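Long-range contacts in VWFA domain-containing protein (Alicyclobacillus acidocaldarius subsp. acidocaldarius, PDB 3RAG), which is of unknown function, but carries a von Willebrand factor A-type fold with a bound sodium ion and probably serves metal-dependent binding, as in related domains: residues Q12-D18 with V138-S144; V41-G45 with T82-M86. All blocks are in the same frame, centred on the assembly; numbering follows the deposited sequence.

Contact 1. Residues Q12-D18 with V138-S144; sequences QILVITD and VVCLDTS. With NA (sodium ion), chain C.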
ATOM      1  N   GLN A  12       2.043  -2.601   4.281  1.00 27.21           N
ATOM      2  CA  GLN A  12       1.190  -2.451   3.117  1.00 22.65           C
ATOM      3  C   GLN A  12       2.010  -2.106   1.904  1.00 24.32           C
ATOM      4  O   GLN A  12       3.046  -1.457   2.008  1.00 25.92           O
ATOM      5  CB  GLN A  12       0.145  -1.349   3.332  1.00 26.36           C
ATOM      6  CG  GLN A  12      -0.958  -1.752   4.334  1.00 24.78           C
ATOM      7  CD  GLN A  12      -2.076  -0.724   4.403  1.00 29.32           C
ATOM      8  OE1 GLN A  12      -2.063   0.281   3.680  1.00 29.47           O
ATOM      9  NE2 GLN A  12      -3.046  -0.969   5.279  1.00 29.18           N
ATOM     10  N   ILE A  13       1.527  -2.556   0.758  1.00 24.23           N
ATOM     11  CA  ILE A  13       2.095  -2.173  -0.526  1.00 24.82           C
ATOM     12  C   ILE A  13       0.975  -1.449  -1.258  1.00 26.89           C
ATOM     13  O   ILE A  13      -0.127  -1.983  -1.390  1.00 25.25           O
ATOM     14  CB  ILE A  13       2.497  -3.418  -1.348  1.00 25.19           C
ATOM     15  CG1 ILE A  13       3.615  -4.209  -0.631  1.00 25.90           C
ATOM     16  CG2 ILE A  13       2.893  -3.006  -2.782  1.00 26.73           C
ATOM     17  CD1 ILE A  13       3.892  -5.615  -1.238  1.00 25.72           C
ATOM     18  N   LEU A  14       1.239  -0.229  -1.720  1.00 23.42           N
ATOM     19  CA  LEU A  14       0.215   0.520  -2.443  1.00 23.36           C
ATOM     20  C   LEU A  14       0.674   0.678  -3.888  1.00 24.07           C
ATOM     21  O   LEU A  14       1.657   1.352  -4.166  1.00 24.91           O
ATOM     22  CB  LEU A  14       0.019   1.907  -1.804  1.00 24.09           C
ATOM     23  CG  LEU A  14      -0.849   2.854  -2.637  1.00 24.85           C
ATOM     24  CD1 LEU A  14      -2.279   2.315  -2.730  1.00 24.45           C
ATOM     25  CD2 LEU A  14      -0.850   4.255  -2.008  1.00 27.76           C
ATOM     26  N   VAL A  15      -0.038   0.058  -4.821  1.00 23.39           N
ATOM     27  CA  VAL A  15       0.346   0.150  -6.223  1.00 22.61           C
ATOM     28  C   VAL A  15      -0.509   1.237  -6.874  1.00 21.76           C
ATOM     29  O   VAL A  15      -1.733   1.202  -6.756  1.00 24.26           O
ATOM     30  CB  VAL A  15       0.069  -1.176  -6.941  1.00 26.45           C
ATOM     31  CG1 VAL A  15       0.440  -1.059  -8.428  1.00 27.21           C
ATOM     32  CG2 VAL A  15       0.862  -2.317  -6.251  1.00 26.04           C
ATOM     33  N   ILE A  16       0.133   2.169  -7.573  1.00 23.53           N
ATOM     34  CA  ILE A  16      -0.576   3.216  -8.309  1.00 24.28           C
ATOM     35  C   ILE A  16      -0.239   3.055  -9.790  1.00 24.15           C
ATOM     36  O   ILE A  16       0.945   3.117 -10.179  1.00 23.79           O
ATOM     37  CB  ILE A  16      -0.209   4.627  -7.795  1.00 25.65           C
ATOM     38  CG1 ILE A  16      -0.550   4.730  -6.292  1.00 23.80           C
ATOM     39  CG2 ILE A  16      -0.954   5.681  -8.614  1.00 25.59           C
ATOM     40  CD1 ILE A  16      -0.169   6.068  -5.629  1.00 26.52           C
ATOM     41  N   THR A  17      -1.251   2.848 -10.626  1.00 22.24           N
ATOM     42  CA  THR A  17      -0.972   2.343 -11.964  1.00 23.62           C
ATOM     43  C   THR A  17      -2.017   2.824 -12.959  1.00 26.68           C
ATOM     44  O   THR A  17      -3.141   3.154 -12.565  1.00 27.21           O
ATOM     45  CB  THR A  17      -0.923   0.768 -11.918  1.00 24.84           C
ATOM     46  OG1 THR A  17      -0.534   0.239 -13.183  1.00 26.37           O
ATOM     47  CG2 THR A  17      -2.324   0.178 -11.545  1.00 23.16           C
ATOM     48  N   ASP A  18      -1.664   2.871 -14.241  1.00 24.59           N
ATOM     49  CA  ASP A  18      -2.673   3.203 -15.261  1.00 25.72           C
ATOM     50  C   ASP A  18      -3.009   2.057 -16.214  1.00 28.98           C
ATOM     51  O   ASP A  18      -3.485   2.284 -17.337  1.00 27.10           O
ATOM     52  CB  ASP A  18      -2.346   4.509 -16.021  1.00 25.45           C
ATOM     53  CG  ASP A  18      -1.189   4.357 -16.982  1.00 30.46           C
ATOM     54  OD1 ASP A  18      -0.459   3.355 -16.865  1.00 26.98           O
ATOM     55  OD2 ASP A  18      -0.976   5.257 -17.823  1.00 29.15           O
ATOM     56  N   VAL A 138       5.205   0.494   1.326  1.00 25.03           N
ATOM     57  CA  VAL A 138       5.964   0.699   0.108  1.00 24.75           C
ATOM     58  C   VAL A 138       4.993   1.158  -0.959  1.00 26.41           C
ATOM     59  O   VAL A 138       3.990   0.482  -1.236  1.00 26.88           O
ATOM     60  CB  VAL A 138       6.636  -0.596  -0.386  1.00 25.41           C
ATOM     61  CG1 VAL A 138       7.380  -0.316  -1.686  1.00 27.38           C
ATOM     62  CG2 VAL A 138       7.610  -1.104   0.685  1.00 28.99           C
ATOM     63  N   VAL A 139       5.273   2.316  -1.549  1.00 26.46           N
ATOM     64  CA  VAL A 139       4.431   2.825  -2.627  1.00 24.78           C
ATOM     65  C   VAL A 139       5.122   2.432  -3.946  1.00 23.35           C
ATOM     66  O   VAL A 139       6.293   2.796  -4.155  1.00 25.54           O
ATOM     67  CB  VAL A 139       4.310   4.359  -2.530  1.00 27.09           C
ATOM     68  CG1 VAL A 139       3.445   4.882  -3.666  1.00 27.32           C
ATOM     69  CG2 VAL A 139       3.723   4.780  -1.160  1.00 27.23           C
ATOM     70  N   CYS A 140       4.427   1.667  -4.803  1.00 25.06           N
ATOM     71  CA  CYS A 140       4.972   1.191  -6.089  1.00 27.20           C
ATOM     72  C   CYS A 140       4.333   2.011  -7.178  1.00 25.96           C
ATOM     73  O   CYS A 140       3.122   1.946  -7.352  1.00 24.74           O
ATOM     74  CB  CYS A 140       4.607  -0.275  -6.374  1.00 27.86           C
ATOM     75  SG  CYS A 140       5.211  -1.401  -5.134  1.00 33.67           S
ATOM     76  N   LEU A 141       5.138   2.789  -7.890  1.00 24.44           N
ATOM     77  CA  LEU A 141       4.628   3.736  -8.872  1.00 23.88           C
ATOM     78  C   LEU A 141       4.961   3.277 -10.289  1.00 26.37           C
ATOM     79  O   LEU A 141       6.137   3.126 -10.668  1.00 24.97           O
ATOM     80  CB  LEU A 141       5.243   5.133  -8.626  1.00 20.77           C
ATOM     81  CG  LEU A 141       4.996   5.687  -7.229  1.00 20.87           C
ATOM     82  CD1 LEU A 141       5.651   7.063  -7.065  1.00 25.25           C
ATOM     83  CD2 LEU A 141       3.455   5.810  -7.049  1.00 23.46           C
ATOM     84  N   ASP A 142       3.901   3.083 -11.061  1.00 24.66           N
ATOM     85  CA  ASP A 142       3.966   2.720 -12.476  1.00 24.25           C
ATOM     86  C   ASP A 142       4.601   3.903 -13.186  1.00 30.55           C
ATOM     87  O   ASP A 142       4.138   5.036 -13.019  1.00 25.57           O
ATOM     88  CB  ASP A 142       2.514   2.551 -12.916  1.00 22.04           C
ATOM     89  CG  ASP A 142       2.338   2.058 -14.346  1.00 26.05           C
ATOM     90  OD1 ASP A 142       3.233   2.220 -15.199  1.00 24.30           O
ATOM     91  OD2 ASP A 142       1.220   1.537 -14.611  1.00 26.07           O
ATOM     92  N   THR A 143       5.666   3.656 -13.949  1.00 26.25           N
ATOM     93  CA  THR A 143       6.274   4.707 -14.753  1.00 24.98           C
ATOM     94  C   THR A 143       6.397   4.250 -16.198  1.00 27.26           C
ATOM     95  O   THR A 143       7.314   4.636 -16.899  1.00 28.11           O
ATOM     96  CB  THR A 143       7.667   5.158 -14.199  1.00 33.62           C
ATOM     97  OG1 THR A 143       8.610   4.075 -14.272  1.00 33.20           O
ATOM     98  CG2 THR A 143       7.542   5.651 -12.775  1.00 34.08           C
ATOM     99  N   SER A 144       5.435   3.458 -16.670  1.00 26.08           N
ATOM    100  CA  SER A 144       5.438   3.093 -18.078  1.00 27.04           C
ATOM    101  C   SER A 144       5.196   4.344 -18.915  1.00 31.49           C
ATOM    102  O   SER A 144       4.808   5.387 -18.387  1.00 30.33           O
ATOM    103  CB  SER A 144       4.355   2.056 -18.356  1.00 28.39           C
ATOM    104  OG  SER A 144       3.096   2.584 -18.023  1.00 29.93           O
TER
HETATM  105 NA    NA C 240       0.600   2.083 -18.646  1.00 39.27          NA
HETATM  106  O   HOH W   1       0.670   0.370 -16.824  1.00 36.60           O
HETATM  107  O   HOH W   2      -0.418   0.018 -20.330  1.00 65.90           O

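Contact 2. Residues V41-G45 with T82-M86; sequences VNVIG and TAQMM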
ATOM      1  N   VAL A  41      -2.025  -5.647   0.084  1.00 26.68           N
ATOM      2  CA  VAL A  41      -1.695  -4.948  -1.163  1.00 25.61           C
ATOM      3  C   VAL A  41      -2.944  -4.224  -1.643  1.00 26.60           C
ATOM      4  O   VAL A  41      -3.988  -4.854  -1.864  1.00 27.46           O
ATOM      5  CB  VAL A  41      -1.209  -5.924  -2.271  1.00 28.63           C
ATOM      6  CG1 VAL A  41      -0.756  -5.155  -3.530  1.00 25.60           C
ATOM      7  CG2 VAL A  41      -0.065  -6.795  -1.746  1.00 24.34           C
ATOM      8  N   ASN A  42      -2.834  -2.902  -1.770  1.00 24.40           N
ATOM      9  CA  ASN A  42      -3.914  -2.046  -2.271  1.00 23.59           C
ATOM     10  C   ASN A  42      -3.543  -1.535  -3.663  1.00 23.81           C
ATOM     11  O   ASN A  42      -2.350  -1.386  -3.979  1.00 24.51           O
ATOM     12  CB  ASN A  42      -4.084  -0.830  -1.353  1.00 25.08           C
ATOM     13  CG  ASN A  42      -4.624  -1.195   0.027  1.00 27.16           C
ATOM     14  OD1 ASN A  42      -4.225  -0.614   1.060  1.00 31.74           O
ATOM     15  ND2 ASN A  42      -5.510  -2.138   0.054  1.00 22.73           N
ATOM     16  N   VAL A  43      -4.535  -1.308  -4.517  1.00 26.50           N
ATOM     17  CA  VAL A  43      -4.244  -0.836  -5.876  1.00 24.02           C
ATOM     18  C   VAL A  43      -5.144   0.343  -6.222  1.00 23.60           C
ATOM     19  O   VAL A  43      -6.372   0.271  -6.076  1.00 25.33           O
ATOM     20  CB  VAL A  43      -4.488  -1.938  -6.924  1.00 25.17           C
ATOM     21  CG1 VAL A  43      -4.034  -1.444  -8.331  1.00 23.28           C
ATOM     22  CG2 VAL A  43      -3.764  -3.245  -6.526  1.00 23.66           C
ATOM     23  N   ILE A  44      -4.521   1.411  -6.697  1.00 23.46           N
ATOM     24  CA  ILE A  44      -5.271   2.509  -7.295  1.00 23.88           C
ATOM     25  C   ILE A  44      -5.052   2.487  -8.799  1.00 25.16           C
ATOM     26  O   ILE A  44      -3.912   2.603  -9.283  1.00 26.33           O
ATOM     27  CB  ILE A  44      -4.816   3.873  -6.738  1.00 29.38           C
ATOM     28  CG1 ILE A  44      -5.191   3.982  -5.254  1.00 28.85           C
ATOM     29  CG2 ILE A  44      -5.410   5.018  -7.568  1.00 25.93           C
ATOM     30  CD1 ILE A  44      -4.634   5.249  -4.543  1.00 29.32           C
ATOM     31  N   GLY A  45      -6.146   2.342  -9.543  1.00 24.12           N
ATOM     32  CA  GLY A  45      -6.094   2.437 -11.002  1.00 24.49           C
ATOM     33  C   GLY A  45      -6.494   3.867 -11.376  1.00 29.47           C
ATOM     34  O   GLY A  45      -7.346   4.463 -10.732  1.00 30.10           O
ATOM     35  N   THR A  82      -7.914   9.366  -2.174  1.00 31.12           N
ATOM     36  CA  THR A  82      -8.233   7.947  -2.272  1.00 30.01           C
ATOM     37  C   THR A  82      -7.187   7.084  -1.566  1.00 28.98           C
ATOM     38  O   THR A  82      -7.542   6.138  -0.853  1.00 31.32           O
ATOM     39  CB  THR A  82      -8.363   7.541  -3.745  1.00 32.30           C
ATOM     40  OG1 THR A  82      -9.448   8.276  -4.319  1.00 28.76           O
ATOM     41  CG2 THR A  82      -8.641   6.060  -3.880  1.00 33.21           C
ATOM     42  N   ALA A  83      -5.913   7.406  -1.788  1.00 29.22           N
ATOM     43  CA  ALA A  83      -4.809   6.690  -1.141  1.00 30.85           C
ATOM     44  C   ALA A  83      -4.908   6.779   0.387  1.00 32.33           C
ATOM     45  O   ALA A  83      -4.724   5.793   1.091  1.00 29.89           O
ATOM     46  CB  ALA A  83      -3.456   7.239  -1.616  1.00 30.78           C
ATOM     47  N   GLN A  84      -5.215   7.967   0.888  1.00 30.93           N
ATOM     48  CA  GLN A  84      -5.364   8.145   2.329  1.00 33.93           C
ATOM     49  C   GLN A  84      -6.541   7.313   2.860  1.00 34.38           C
ATOM     50  O   GLN A  84      -6.392   6.586   3.850  1.00 36.59           O
ATOM     51  CB  GLN A  84      -5.516   9.630   2.678  1.00 31.41           C
ATOM     52  CG  GLN A  84      -4.325  10.481   2.297  1.00 37.31           C
ATOM     53  CD  GLN A  84      -4.569  11.962   2.510  1.00 44.73           C
ATOM     54  OE1 GLN A  84      -5.305  12.352   3.408  1.00 46.30           O
ATOM     55  NE2 GLN A  84      -3.946  12.793   1.679  1.00 42.27           N
HETATM   56  N   MSE A  85      -7.700   7.374   2.195  1.00 31.71           N
HETATM   57  CA  MSE A  85      -8.849   6.585   2.640  1.00 32.72           C
HETATM   58  C   MSE A  85      -8.548   5.094   2.650  1.00 35.51           C
HETATM   59  O   MSE A  85      -8.920   4.393   3.600  1.00 31.68           O
HETATM   60  CB  MSE A  85     -10.101   6.830   1.769  1.00 31.91           C
HETATM   61  CG  MSE A  85     -11.314   5.921   2.093  1.00 38.06           C
HETATM   62 SE   MSE A  85     -11.408   4.266   1.307  1.00 40.22          SE
HETATM   63  CE  MSE A  85     -11.683   4.699  -0.414  1.00 64.06           C
HETATM   64  N   MSE A  86      -7.927   4.590   1.584  1.00 30.08           N
HETATM   65  CA  MSE A  86      -7.756   3.145   1.476  1.00 29.73           C
HETATM   66  C   MSE A  86      -6.796   2.664   2.549  1.00 27.33           C
HETATM   67  O   MSE A  86      -7.011   1.597   3.140  1.00 31.54           O
HETATM   68  CB  MSE A  86      -7.217   2.729   0.093  1.00 31.73           C
HETATM   69  CG  MSE A  86      -8.186   2.921  -1.075  1.00 36.77           C
HETATM   70 SE   MSE A  86      -7.326   2.715  -2.703  1.00 34.14          SE
HETATM   71  CE  MSE A  86      -5.778   2.257  -2.220  1.00 19.81           C
TER

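Contact 1. Residues Q12-D18 with V138-S144
The carboxylate of D142 reaches across to T17 and D18 where these two parallel strands run out, beside the sodium ion. Its CG lies opposite the backbone N (chi1 -175°), which carries the group over to the neighbouring strand. D142 OD2 accepts two hydrogen bonds there: one from T17 OG1 at 2.6 Å, arriving on the anti side, the other from D18 N, which sits above the carboxylate plane and bonds at 3.2 Å. D142 OD1 turns onward along its own chain to S144, accepting the S144 backbone N in an Asx turn and S144 OG on the syn side. Four donors thus fix the rotation of this acid.

D18 stands almost perpendicular to it, the carboxylate planes 87° apart. D18 OD1 and D142 OD2 are 3.3 Å apart, two acceptors with no bond between them. D18 OD1 instead binds sodium at 2.4 Å, and S144 OG does so at 2.6 Å, while D18 OD2 forms a salt bridge with K150. S146 and two waters add to the site; D142, S144 and S146 match the DxSxS pattern of the metal-ion-dependent adhesion site, with D142 shaping it from the second shell.

Behind the site, five backbone hydrogen bonds from V138 N–Q12 O to D142 N–I16 O zip the strands together. On one face I13 CG2 meets C140 SG at 3.7 Å. On the other, I16 and L141 lie side by side, CD1 of I16 being 3.9 Å from CD2 of L141.

Both strands belong to the middle of a mostly parallel sheet. Helix 214-232 covers I13, V138 and C140, helix 79-106 packs on L14, and strand 40-46 pairs with the far edge of 12-17.

Contact 2. Residues V41-G45 with T82-M86
I44 reaches M86, a selenomethionine, with CG1 anti to its carbonyl carbon (chi1 -67°) and CD1 extended beyond it, so the branch leaves the strand and reaches the helix. M86 starts the same way, extended as far as SE, which runs out toward the strand, and then hooks back at the selenium with chi3 near 5°. That nearly eclipsed turn is unusual, so the exact place of the methyl is somewhat doubtful.

As modelled, the hook lies across the I44 side chain at a slant: M86 SE is 3.6 Å from I44 CG1, and M86 CE passes between I44 and N42, 3.6 Å from N42 CB. Further along, I44 CD1 presses against the helix backbone at A83, 3.7 Å from A83 CA and the same distance from A83 CB. The methyl CG2 of T82 lies beside the same tip, 4.1 Å from I44 CD1, while T82 OG1 turns to the carbonyl of D78 in the preceding turn. No hydrogen bond crosses between the two segments; the contact rests mainly on apolar packing. A83 has so short a side chain that the isoleucine tip can come down onto the helix itself.

Segment 82-86 of the helix runs at 156° to strand segment 41-45, roughly antiparallel, the two axes 9.7 Å apart at closest, as expected for a helix laid on a sheet face of this alpha/beta fold. Strand 40-46 sits between 10-17 and 71-74. L14 of the one and R72 of the other also touch M86, V74 extends the packing beside I44 and T82, and L161 of helix 151-165 borders A83 and Q84.

How the contacts relate
The two contacts share one sheet, in which strands 10-17 and 40-46 are neighbours, and their centres lie 10 Å apart. Probable hydrogen bonds join them directly: V15 N to N42 O at 2.9 Å and I44 N to V15 O at 2.8 Å. On the face covered by helix 79-106, L14 CD1 is modelled 3.5 Å from M86 CE, a methyl of uncertain position, consistent with contact 2 packing on the L14 side of contact 1. Along the chain, contact 2 is nested within the loop that contact 1 closes. Contact 1 helps build the sodium site, whereas contact 2 stands back from it, the V43 side chain about 12 Å from the ion.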